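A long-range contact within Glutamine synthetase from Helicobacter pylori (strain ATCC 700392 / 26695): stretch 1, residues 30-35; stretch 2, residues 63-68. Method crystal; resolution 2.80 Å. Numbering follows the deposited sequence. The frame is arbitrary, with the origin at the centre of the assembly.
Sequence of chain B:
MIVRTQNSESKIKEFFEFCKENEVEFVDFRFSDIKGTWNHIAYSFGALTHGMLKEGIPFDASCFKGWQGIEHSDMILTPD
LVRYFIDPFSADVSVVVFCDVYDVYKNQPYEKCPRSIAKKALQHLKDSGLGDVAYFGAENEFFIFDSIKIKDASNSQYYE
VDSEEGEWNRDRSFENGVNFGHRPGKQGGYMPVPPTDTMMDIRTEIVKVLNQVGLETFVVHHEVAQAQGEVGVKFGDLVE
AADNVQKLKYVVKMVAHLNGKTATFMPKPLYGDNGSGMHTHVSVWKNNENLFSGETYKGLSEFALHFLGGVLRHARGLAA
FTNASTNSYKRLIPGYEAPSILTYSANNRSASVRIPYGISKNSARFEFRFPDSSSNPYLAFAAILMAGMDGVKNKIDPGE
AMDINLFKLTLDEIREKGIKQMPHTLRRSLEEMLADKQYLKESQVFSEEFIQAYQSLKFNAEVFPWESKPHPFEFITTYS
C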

# COMPACT_ATOMS: atom_id res chain seq x y z
N ARG B 30 -5.50 -40.52 -30.48
CA ARG B 30 -4.41 -40.33 -29.55
C ARG B 30 -3.32 -41.37 -29.74
O ARG B 30 -3.58 -42.53 -30.10
CB ARG B 30 -4.92 -40.34 -28.14
CG ARG B 30 -5.80 -39.17 -27.93
CD ARG B 30 -5.92 -38.83 -26.48
NE ARG B 30 -6.86 -37.74 -26.34
CZ ARG B 30 -7.37 -37.36 -25.19
NH1 ARG B 30 -7.02 -38.03 -24.10
NH2 ARG B 30 -8.23 -36.35 -25.13
N PHE B 31 -2.08 -40.92 -29.54
CA PHE B 31 -0.91 -41.73 -29.84
C PHE B 31 0.22 -41.26 -28.94
O PHE B 31 0.24 -40.12 -28.49
CB PHE B 31 -0.50 -41.65 -31.32
CG PHE B 31 -0.11 -40.27 -31.79
CD1 PHE B 31 -1.08 -39.35 -32.16
CD2 PHE B 31 1.23 -39.90 -31.87
CE1 PHE B 31 -0.72 -38.07 -32.62
CE2 PHE B 31 1.60 -38.60 -32.33
CZ PHE B 31 0.63 -37.70 -32.70
N SER B 32 1.14 -42.17 -28.64
CA SER B 32 2.19 -41.94 -27.67
C SER B 32 3.52 -41.87 -28.40
O SER B 32 3.89 -42.82 -29.10
CB SER B 32 2.19 -43.05 -26.62
OG SER B 32 0.84 -43.36 -26.23
N ASP B 33 4.21 -40.74 -28.26
CA ASP B 33 5.59 -40.64 -28.74
C ASP B 33 6.48 -41.47 -27.82
O ASP B 33 6.01 -42.14 -26.90
CB ASP B 33 6.04 -39.18 -28.84
CG ASP B 33 6.29 -38.48 -27.48
OD1 ASP B 33 5.73 -38.85 -26.42
OD2 ASP B 33 7.11 -37.53 -27.49
N ILE B 34 7.79 -41.47 -28.11
CA ILE B 34 8.72 -42.30 -27.34
C ILE B 34 8.72 -41.90 -25.86
O ILE B 34 8.70 -42.76 -24.98
CB ILE B 34 10.13 -42.24 -27.95
CG1 ILE B 34 10.11 -42.89 -29.32
CG2 ILE B 34 11.18 -42.96 -27.06
CD1 ILE B 34 11.42 -42.69 -30.04
N LYS B 35 8.77 -40.59 -25.57
CA LYS B 35 8.90 -40.10 -24.19
C LYS B 35 7.75 -40.53 -23.28
O LYS B 35 7.92 -40.55 -22.06
CB LYS B 35 9.08 -38.57 -24.18
CG LYS B 35 8.28 -37.68 -23.17
CD LYS B 35 9.16 -36.43 -22.85
CE LYS B 35 8.53 -35.36 -21.97
NZ LYS B 35 7.72 -34.45 -22.87
N CYS B 63 8.21 -33.52 -35.74
CA CYS B 63 8.07 -32.75 -34.50
C CYS B 63 8.40 -33.55 -33.25
O CYS B 63 8.37 -32.97 -32.15
CB CYS B 63 6.62 -32.28 -34.36
SG CYS B 63 5.94 -31.36 -35.74
N PHE B 64 8.74 -34.84 -33.37
CA PHE B 64 8.91 -35.72 -32.22
C PHE B 64 10.36 -36.18 -32.21
O PHE B 64 10.81 -36.81 -33.17
CB PHE B 64 7.95 -36.91 -32.29
CG PHE B 64 6.52 -36.49 -32.34
CD1 PHE B 64 5.94 -36.10 -33.53
CD2 PHE B 64 5.79 -36.41 -31.18
CE1 PHE B 64 4.64 -35.67 -33.57
CE2 PHE B 64 4.47 -35.99 -31.21
CZ PHE B 64 3.90 -35.62 -32.42
N LYS B 65 11.09 -35.81 -31.16
CA LYS B 65 12.50 -36.14 -31.15
C LYS B 65 12.67 -37.63 -30.94
O LYS B 65 11.97 -38.24 -30.12
CB LYS B 65 13.28 -35.30 -30.12
CG LYS B 65 14.79 -35.19 -30.49
CD LYS B 65 15.67 -34.76 -29.30
CE LYS B 65 17.18 -34.84 -29.58
NZ LYS B 65 17.70 -36.25 -29.79
N GLY B 66 13.59 -38.21 -31.70
CA GLY B 66 13.72 -39.64 -31.82
C GLY B 66 12.98 -40.25 -33.00
O GLY B 66 13.30 -41.38 -33.38
N TRP B 67 12.09 -39.49 -33.65
CA TRP B 67 11.27 -39.98 -34.76
C TRP B 67 11.80 -39.48 -36.07
O TRP B 67 13.04 -39.73 -36.34
CB TRP B 67 9.81 -39.60 -34.49
CG TRP B 67 9.09 -40.53 -33.61
CD1 TRP B 67 9.63 -41.58 -32.94
CD2 TRP B 67 7.68 -40.60 -33.40
NE1 TRP B 67 8.65 -42.27 -32.27
CE2 TRP B 67 7.44 -41.69 -32.54
CE3 TRP B 67 6.60 -39.84 -33.84
CZ2 TRP B 67 6.16 -42.04 -32.11
CZ3 TRP B 67 5.33 -40.18 -33.41
CH2 TRP B 67 5.12 -41.27 -32.55
N GLN B 68 11.03 -38.89 -36.97
CA GLN B 68 11.38 -38.63 -38.36
C GLN B 68 12.08 -37.28 -38.56
O GLN B 68 11.86 -36.33 -37.78
CB GLN B 68 10.13 -38.71 -39.23
CG GLN B 68 9.57 -40.09 -39.37
CD GLN B 68 10.55 -41.06 -40.02
OE1 GLN B 68 10.80 -40.97 -41.21
NE2 GLN B 68 11.10 -41.98 -39.24

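Two segments distant in sequence can meet through side-chain packing, without a single hydrogen bond between them, and this contact in glutamine synthetase is a compact example. The first stretch enters as the end of a β-strand, R30 to S32, and continues through D33 to K35 without regular structure. The second contains neither helix nor strand, but it is not shapeless: F64 to W67 form a type II β turn, closed by a hydrogen bond from W67 N to F64 O at 3.0 Å. The two backbones stay well apart, with D33 CA 6.9 Å from F64 CA and I34 CA 7.2 Å from G66 CA. That gap is filled by side chains, and the turn matters because it brings F64 and W67, its first and last residues, to bear on the same short segment.

G66 shows how backbone and packing requirements can coincide. Its phi of 94° and psi of -12° would jam a CB against the carbonyl oxygen of K65, which by itself calls for glycine. An ideal CB would also point toward the first stretch and lie only 3.0 Å from I34 CD1, a tight approach. I34 CD1 lies 4.1 Å from G66 O.

The aromatic residues supply much of the contact. F31, F64 and W67 all direct their CA-to-CB bonds toward the opposing stretch. F31 presents its edge to the face of F64 in an offset arrangement, with centroids 5.8 Å apart and planes at 63°; F31 CE2 lies 3.8 Å from F64 CZ. Such a geometry generally sets the slightly positive hydrogens of one ring against the electron-rich face of the other. F31 also meets W67 edge to edge at this point of contact, F31 CD2 standing 4.2 Å from W67 CH2.

W67 has the largest area covered by the other stretch, and its indole reaches along several residues of the first. I34 packs against the pyrrole portion, with I34 CD1 3.6 Å from W67 CD1 and I34 CG1 3.3 Å from W67 NE1. The polar NE1 is not left unsatisfied by this apolar neighbour, since it is hydrogen-bonded elsewhere in the structure. D33 contributes its aliphatic part: D33 CB lies over one face of the indole, 4.3 Å from W67 CZ2, and 3.6 Å from F64 CD2. An acidic residue can thus join an apolar contact through its methylene while its carboxylate is engaged nearby, D33 OD1 being hydrogen-bonded to a residue flanking one of the stretches.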